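Titin (Homo sapiens, PDB 5JDD) probably acts as a giant elastic protein of the muscle sarcomere, here through three tandem immunoglobulin domains of its I-band region. Local coordinates at residues 36-50 with 60-74. Numbering follows the deposited sequence. Where two conformers were deposited one is given.
Sequences WFHKSVEIKPSDKHR and LMLQNISPSDAGEYT
The rings of His-38 and Tyr-73 lie in an offset stack, centroids 4.1 Å apart and planes at 9°. Tyr-73 OH sits over the centre of the imidazole, and Lys-39 CG covers the opposite face near the rim. Ala-70 O lies at the imidazole edge, in plane. His-38 ND1 donates to Glu-72 O at 3.2 Å, a fairly straight bond that reaches the carbonyl from above its plane. CG of His-38 stands anti to the backbone N (chi1 176°), which brings the imidazole over the face of the tyrosine ring. At the rim of the phenol, Ile-43 CD1 approaches CD2 in plane. Leu-60 CB rests over one face of Trp-36, 3.8 Å from the centroid of the five-membered ring, in a CH-pi contact.

Both segments belong to an immunoglobulin I-set domain, a beta sandwich. Strands 35-38 and 71-77 pair antiparallel in one sheet, through Phe-37 and Thr-74. Strands 49-54 and 57-62 form a hairpin in the other, through Arg-50 and Met-61. Trp-36 and Leu-60 meet between the sheets, where Leu-51 touches both.

Tyr-73 OH donates to Asp-69 O at 2.7 Å, on a lone pair in the carbonyl plane. This is the tyrosine corner familiar from Greek-key immunoglobulin folds. A water donates to this hydroxyl and to Asp-69 OD1, and also lies within hydrogen-bonding distance of His-49 NE2. The other carboxylate oxygen, Asp-69 OD2, forms a salt bridge with Lys-48 NZ, 2.7 Å away, through its syn lone pair. Ser-66 N reaches that oxygen from the anti side, in a nearly straight bond of 2.8 Å. Bends at chi2 and chi3 carry the lysine amine to this loop. At the open end of the hairpin, the pairing of the Arg-50 guanidinium with the Gln-63 amide is doubtful, because Gln-63 OE1 is modelled only 2.4 Å from Arg-50 NH1.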
loop_
_atom_site.group_PDB
_atom_site.type_symbol
_atom_site.label_atom_id
_atom_site.label_comp_id
_atom_site.label_asym_id
_atom_site.label_seq_id
_atom_site.Cartn_x
_atom_site.Cartn_y
_atom_site.Cartn_z
ATOM N N TRP A 36 -3.939 7.739 -44.479
ATOM C CA TRP A 36 -4.218 8.172 -43.115
ATOM C C TRP A 36 -3.214 9.232 -42.687
ATOM O O TRP A 36 -2.032 9.161 -43.058
ATOM C CB TRP A 36 -4.132 6.995 -42.147
ATOM C CG TRP A 36 -5.176 5.952 -42.346
ATOM C CD1 TRP A 36 -5.117 4.888 -43.199
ATOM C CD2 TRP A 36 -6.440 5.863 -41.674
ATOM N NE1 TRP A 36 -6.262 4.134 -43.087
ATOM C CE2 TRP A 36 -7.088 4.711 -42.160
ATOM C CE3 TRP A 36 -7.076 6.642 -40.697
ATOM C CZ2 TRP A 36 -8.352 4.316 -41.705
ATOM C CZ3 TRP A 36 -8.327 6.247 -40.240
ATOM C CH2 TRP A 36 -8.953 5.093 -40.751
ATOM N N PHE A 37 -3.688 10.210 -41.911
ATOM C CA PHE A 37 -2.846 11.305 -41.412
ATOM C C PHE A 37 -2.964 11.510 -39.906
ATOM O O PHE A 37 -4.039 11.335 -39.330
ATOM C CB PHE A 37 -3.226 12.613 -42.103
ATOM C CG PHE A 37 -2.913 12.643 -43.576
ATOM C CD1 PHE A 37 -3.776 12.071 -44.498
ATOM C CD2 PHE A 37 -1.758 13.261 -44.033
ATOM C CE1 PHE A 37 -3.486 12.103 -45.859
ATOM C CE2 PHE A 37 -1.460 13.300 -45.393
ATOM C CZ PHE A 37 -2.322 12.720 -46.300
ATOM N N HIS A 38 -1.855 11.895 -39.276
ATOM C CA HIS A 38 -1.847 12.277 -37.866
ATOM C C HIS A 38 -0.836 13.403 -37.750
ATOM O O HIS A 38 0.258 13.305 -38.304
ATOM C CB HIS A 38 -1.444 11.075 -37.010
ATOM C CG HIS A 38 -1.300 11.366 -35.546
ATOM N ND1 HIS A 38 -2.358 11.739 -34.744
ATOM C CD2 HIS A 38 -0.224 11.277 -34.729
ATOM C CE1 HIS A 38 -1.934 11.890 -33.499
ATOM N NE2 HIS A 38 -0.641 11.620 -33.466
ATOM N N LYS A 39 -1.212 14.474 -37.054
ATOM C CA LYS A 39 -0.370 15.672 -36.952
ATOM C C LYS A 39 0.115 16.172 -38.316
ATOM O O LYS A 39 1.282 16.554 -38.470
ATOM C CB LYS A 39 0.808 15.430 -36.004
ATOM C CG LYS A 39 0.383 15.189 -34.561
ATOM C CD LYS A 39 1.584 14.972 -33.653
ATOM C CE LYS A 39 1.156 14.413 -32.304
ATOM N NZ LYS A 39 2.294 13.822 -31.535
ATOM N N SER A 40 -0.788 16.148 -39.298
ATOM C CA SER A 40 -0.538 16.656 -40.652
ATOM C C SER A 40 0.528 15.903 -41.457
ATOM O O SER A 40 1.002 16.396 -42.481
ATOM C CB SER A 40 -0.235 18.161 -40.630
ATOM O OG SER A 40 -1.385 18.902 -40.266
ATOM N N VAL A 41 0.897 14.711 -40.998
ATOM C CA VAL A 41 1.841 13.881 -41.732
ATOM C C VAL A 41 1.187 12.548 -42.079
ATOM O O VAL A 41 0.514 11.941 -41.241
ATOM C CB VAL A 41 3.140 13.649 -40.938
ATOM C CG1 VAL A 41 4.109 12.796 -41.739
ATOM C CG2 VAL A 41 3.783 14.976 -40.595
ATOM N N GLU A 42 1.379 12.105 -43.316
ATOM C CA GLU A 42 0.851 10.820 -43.761
ATOM C C GLU A 42 1.481 9.668 -42.981
ATOM O O GLU A 42 2.700 9.597 -42.821
ATOM C CB GLU A 42 1.111 10.637 -45.252
ATOM C CG GLU A 42 0.600 9.319 -45.818
ATOM C CD GLU A 42 0.830 9.207 -47.314
ATOM O OE1 GLU A 42 0.847 10.260 -47.990
ATOM O OE2 GLU A 42 1.014 8.071 -47.804
ATOM N N ILE A 43 0.635 8.768 -42.494
ATOM C CA ILE A 43 1.089 7.589 -41.766
ATOM C C ILE A 43 1.612 6.514 -42.722
ATOM O O ILE A 43 0.984 6.205 -43.735
ATOM C CB ILE A 43 -0.044 7.040 -40.889
ATOM C CG1 ILE A 43 -0.409 8.091 -39.834
ATOM C CG2 ILE A 43 0.362 5.713 -40.235
ATOM C CD1 ILE A 43 -1.642 7.768 -39.044
ATOM N N LYS A 44 2.775 5.965 -42.386
ATOM C CA LYS A 44 3.415 4.883 -43.135
ATOM C C LYS A 44 3.355 3.615 -42.302
ATOM O O LYS A 44 3.325 3.695 -41.067
ATOM C CB LYS A 44 4.895 5.220 -43.352
ATOM C CG LYS A 44 5.169 6.472 -44.180
ATOM C CD LYS A 44 6.599 6.953 -43.990
ATOM C CE LYS A 44 6.738 7.694 -42.669
ATOM N NZ LYS A 44 8.134 8.131 -42.394
ATOM N N PRO A 45 3.375 2.435 -42.952
ATOM C CA PRO A 45 3.543 1.188 -42.191
ATOM C C PRO A 45 4.802 1.273 -41.331
ATOM O O PRO A 45 5.838 1.765 -41.800
ATOM C CB PRO A 45 3.744 0.133 -43.283
ATOM C CG PRO A 45 3.093 0.718 -44.506
ATOM C CD PRO A 45 3.331 2.194 -44.409
ATOM N N SER A 46 4.710 0.826 -40.081
ATOM C CA SER A 46 5.863 0.850 -39.188
ATOM C C SER A 46 5.656 -0.226 -38.152
ATOM O O SER A 46 4.663 -0.953 -38.193
ATOM C CB SER A 46 5.981 2.202 -38.496
ATOM O OG SER A 46 4.952 2.351 -37.520
ATOM N N ASP A 47 6.574 -0.325 -37.202
ATOM C CA ASP A 47 6.367 -1.277 -36.125
ATOM C C ASP A 47 5.167 -0.877 -35.252
ATOM O O ASP A 47 4.576 -1.724 -34.585
ATOM C CB ASP A 47 7.648 -1.457 -35.308
ATOM C CG ASP A 47 8.783 -2.053 -36.131
ATOM O OD1 ASP A 47 8.515 -2.565 -37.244
ATOM O OD2 ASP A 47 9.942 -2.015 -35.665
ATOM N N LYS A 48 4.795 0.403 -35.290
ATOM C CA LYS A 48 3.634 0.909 -34.546
ATOM C C LYS A 48 2.338 0.934 -35.372
ATOM O O LYS A 48 1.241 0.747 -34.834
ATOM C CB LYS A 48 3.923 2.311 -33.985
ATOM C CG LYS A 48 2.692 3.092 -33.509
ATOM C CD LYS A 48 2.571 3.128 -31.993
ATOM C CE LYS A 48 3.653 3.992 -31.362
ATOM N NZ LYS A 48 3.535 4.055 -29.877
ATOM N N HIS A 49 2.463 1.157 -36.679
ATOM C CA HIS A 49 1.290 1.360 -37.529
ATOM C C HIS A 49 1.134 0.271 -38.574
ATOM O O HIS A 49 2.074 -0.040 -39.310
ATOM C CB HIS A 49 1.395 2.703 -38.252
ATOM C CG HIS A 49 1.628 3.866 -37.343
ATOM N ND1 HIS A 49 2.874 4.420 -37.145
ATOM C CD2 HIS A 49 0.771 4.580 -36.576
ATOM C CE1 HIS A 49 2.775 5.428 -36.294
ATOM N NE2 HIS A 49 1.509 5.544 -35.933
ATOM N N ARG A 50 -0.056 -0.306 -38.646
ATOM C CA ARG A 50 -0.381 -1.250 -39.699
ATOM C C ARG A 50 -1.564 -0.731 -40.495
ATOM O O ARG A 50 -2.590 -0.342 -39.932
ATOM C CB ARG A 50 -0.743 -2.610 -39.116
ATOM C CG ARG A 50 -1.142 -3.640 -40.158
ATOM C CD ARG A 50 -1.196 -5.040 -39.568
ATOM N NE ARG A 50 0.081 -5.390 -38.959
ATOM C CZ ARG A 50 0.335 -5.301 -37.658
ATOM N NH1 ARG A 50 -0.611 -4.884 -36.825
ATOM N NH2 ARG A 50 1.533 -5.628 -37.189
ATOM N N LEU A 60 -6.641 1.328 -39.886
ATOM C CA LEU A 60 -5.357 1.746 -39.339
ATOM C C LEU A 60 -5.266 1.170 -37.938
ATOM O O LEU A 60 -6.088 1.482 -37.076
ATOM C CB LEU A 60 -5.275 3.266 -39.265
ATOM C CG LEU A 60 -4.124 3.841 -38.437
ATOM C CD1 LEU A 60 -2.789 3.443 -39.030
ATOM C CD2 LEU A 60 -4.242 5.358 -38.359
ATOM N N MET A 61 -4.282 0.311 -37.720
ATOM C CA MET A 61 -4.077 -0.299 -36.417
ATOM C C MET A 61 -2.859 0.327 -35.757
ATOM O O MET A 61 -1.806 0.487 -36.382
ATOM C CB MET A 61 -3.901 -1.812 -36.570
ATOM C CG MET A 61 -5.048 -2.495 -37.316
ATOM S SD MET A 61 -4.698 -4.243 -37.602
ATOM C CE MET A 61 -5.920 -4.633 -38.850
ATOM N N LEU A 62 -3.017 0.700 -34.495
ATOM C CA LEU A 62 -1.937 1.295 -33.728
ATOM C C LEU A 62 -1.586 0.348 -32.596
ATOM O O LEU A 62 -2.422 0.040 -31.733
ATOM C CB LEU A 62 -2.354 2.654 -33.165
ATOM C CG LEU A 62 -3.054 3.624 -34.121
ATOM C CD1 LEU A 62 -3.525 4.866 -33.375
ATOM C CD2 LEU A 62 -2.139 4.010 -35.240
ATOM N N GLN A 63 -0.343 -0.109 -32.593
ATOM C CA GLN A 63 0.078 -1.117 -31.636
ATOM C C GLN A 63 0.849 -0.485 -30.488
ATOM O O GLN A 63 1.621 0.450 -30.697
ATOM C CB GLN A 63 0.906 -2.189 -32.352
ATOM C CG GLN A 63 0.124 -2.858 -33.478
ATOM C CD GLN A 63 0.989 -3.683 -34.406
ATOM O OE1 GLN A 63 0.653 -4.822 -34.731
ATOM N NE2 GLN A 63 2.102 -3.110 -34.852
ATOM N N ASN A 64 0.596 -0.978 -29.274
ATOM C CA ASN A 64 1.333 -0.556 -28.076
ATOM C C ASN A 64 1.335 0.961 -27.912
ATOM O O ASN A 64 2.390 1.585 -27.848
ATOM C CB ASN A 64 2.770 -1.105 -28.110
ATOM C CG ASN A 64 3.491 -0.983 -26.772
ATOM O OD1 ASN A 64 2.887 -0.687 -25.740
ATOM N ND2 ASN A 64 4.800 -1.219 -26.790
ATOM N N ILE A 65 0.142 1.551 -27.837
ATOM C CA ILE A 65 0.024 3.011 -27.900
ATOM C C ILE A 65 0.694 3.730 -26.743
ATOM O O ILE A 65 0.756 3.231 -25.612
ATOM C CB ILE A 65 -1.434 3.499 -28.016
ATOM C CG1 ILE A 65 -2.258 3.053 -26.804
ATOM C CG2 ILE A 65 -2.075 3.013 -29.319
ATOM C CD1 ILE A 65 -3.721 3.463 -26.917
ATOM N N SER A 66 1.227 4.904 -27.063
ATOM C CA SER A 66 1.821 5.771 -26.058
ATOM C C SER A 66 1.040 7.076 -26.014
ATOM O O SER A 66 0.245 7.368 -26.914
ATOM C CB SER A 66 3.293 6.043 -26.378
ATOM O OG SER A 66 3.427 6.732 -27.604
ATOM N N PRO A 67 1.234 7.864 -24.950
ATOM C CA PRO A 67 0.515 9.137 -24.901
ATOM C C PRO A 67 0.777 10.025 -26.126
ATOM O O PRO A 67 -0.103 10.803 -26.513
ATOM C CB PRO A 67 1.064 9.787 -23.628
ATOM C CG PRO A 67 1.376 8.620 -22.743
ATOM C CD PRO A 67 1.897 7.554 -23.664
ATOM N N SER A 68 1.945 9.895 -26.754
ATOM C CA SER A 68 2.240 10.692 -27.947
ATOM C C SER A 68 1.360 10.329 -29.151
ATOM O O SER A 68 1.269 11.094 -30.119
ATOM C CB SER A 68 3.723 10.588 -28.316
ATOM O OG SER A 68 4.075 9.263 -28.664
ATOM N N ASP A 69 0.702 9.172 -29.094
ATOM C CA ASP A 69 -0.186 8.751 -30.175
ATOM C C ASP A 69 -1.570 9.379 -30.059
ATOM O O ASP A 69 -2.393 9.266 -30.969
ATOM C CB ASP A 69 -0.341 7.234 -30.187
ATOM C CG ASP A 69 0.944 6.521 -30.510
ATOM O OD1 ASP A 69 1.607 6.885 -31.505
ATOM O OD2 ASP A 69 1.299 5.592 -29.760
ATOM N N ALA A 70 -1.831 10.040 -28.935
ATOM C CA ALA A 70 -3.124 10.679 -28.751
ATOM C C ALA A 70 -3.346 11.750 -29.808
ATOM O O ALA A 70 -2.396 12.335 -30.338
ATOM C CB ALA A 70 -3.228 11.273 -27.361
ATOM N N GLY A 71 -4.605 11.985 -30.133
ATOM C CA GLY A 71 -4.953 13.077 -31.020
ATOM C C GLY A 71 -5.822 12.648 -32.179
ATOM O O GLY A 71 -6.414 11.571 -32.174
ATOM N N GLU A 72 -5.899 13.504 -33.190
ATOM C CA GLU A 72 -6.847 13.311 -34.277
ATOM C C GLU A 72 -6.216 12.606 -35.470
ATOM O O GLU A 72 -5.119 12.963 -35.918
ATOM C CB GLU A 72 -7.413 14.664 -34.706
ATOM C CG GLU A 72 -8.611 14.597 -35.644
ATOM C CD GLU A 72 -9.338 15.926 -35.713
ATOM O OE1 GLU A 72 -8.723 16.916 -36.176
ATOM O OE2 GLU A 72 -10.514 15.983 -35.288
ATOM N N TYR A 73 -6.913 11.591 -35.966
ATOM C CA TYR A 73 -6.491 10.840 -37.136
ATOM C C TYR A 73 -7.479 11.103 -38.257
ATOM O O TYR A 73 -8.684 11.178 -38.017
ATOM C CB TYR A 73 -6.425 9.347 -36.793
ATOM C CG TYR A 73 -5.272 9.030 -35.875
ATOM C CD1 TYR A 73 -5.345 9.290 -34.509
ATOM C CD2 TYR A 73 -4.099 8.504 -36.380
ATOM C CE1 TYR A 73 -4.273 9.023 -33.677
ATOM C CE2 TYR A 73 -3.024 8.225 -35.562
ATOM C CZ TYR A 73 -3.115 8.486 -34.205
ATOM O OH TYR A 73 -2.042 8.223 -33.380
ATOM N N THR A 74 -6.968 11.262 -39.477
ATOM C CA THR A 74 -7.794 11.546 -40.638
ATOM C C THR A 74 -7.623 10.457 -41.693
ATOM O O THR A 74 -6.495 10.088 -42.043
ATOM C CB THR A 74 -7.417 12.900 -41.265
ATOM O OG1 THR A 74 -7.498 13.921 -40.266
ATOM C CG2 THR A 74 -8.344 13.249 -42.430
HETATM O O HOH W 1 -5.511 14.263 -38.447
HETATM O O HOH W 2 -3.561 15.136 -35.533
HETATM O O HOH W 3 0.538 7.450 -34.014
#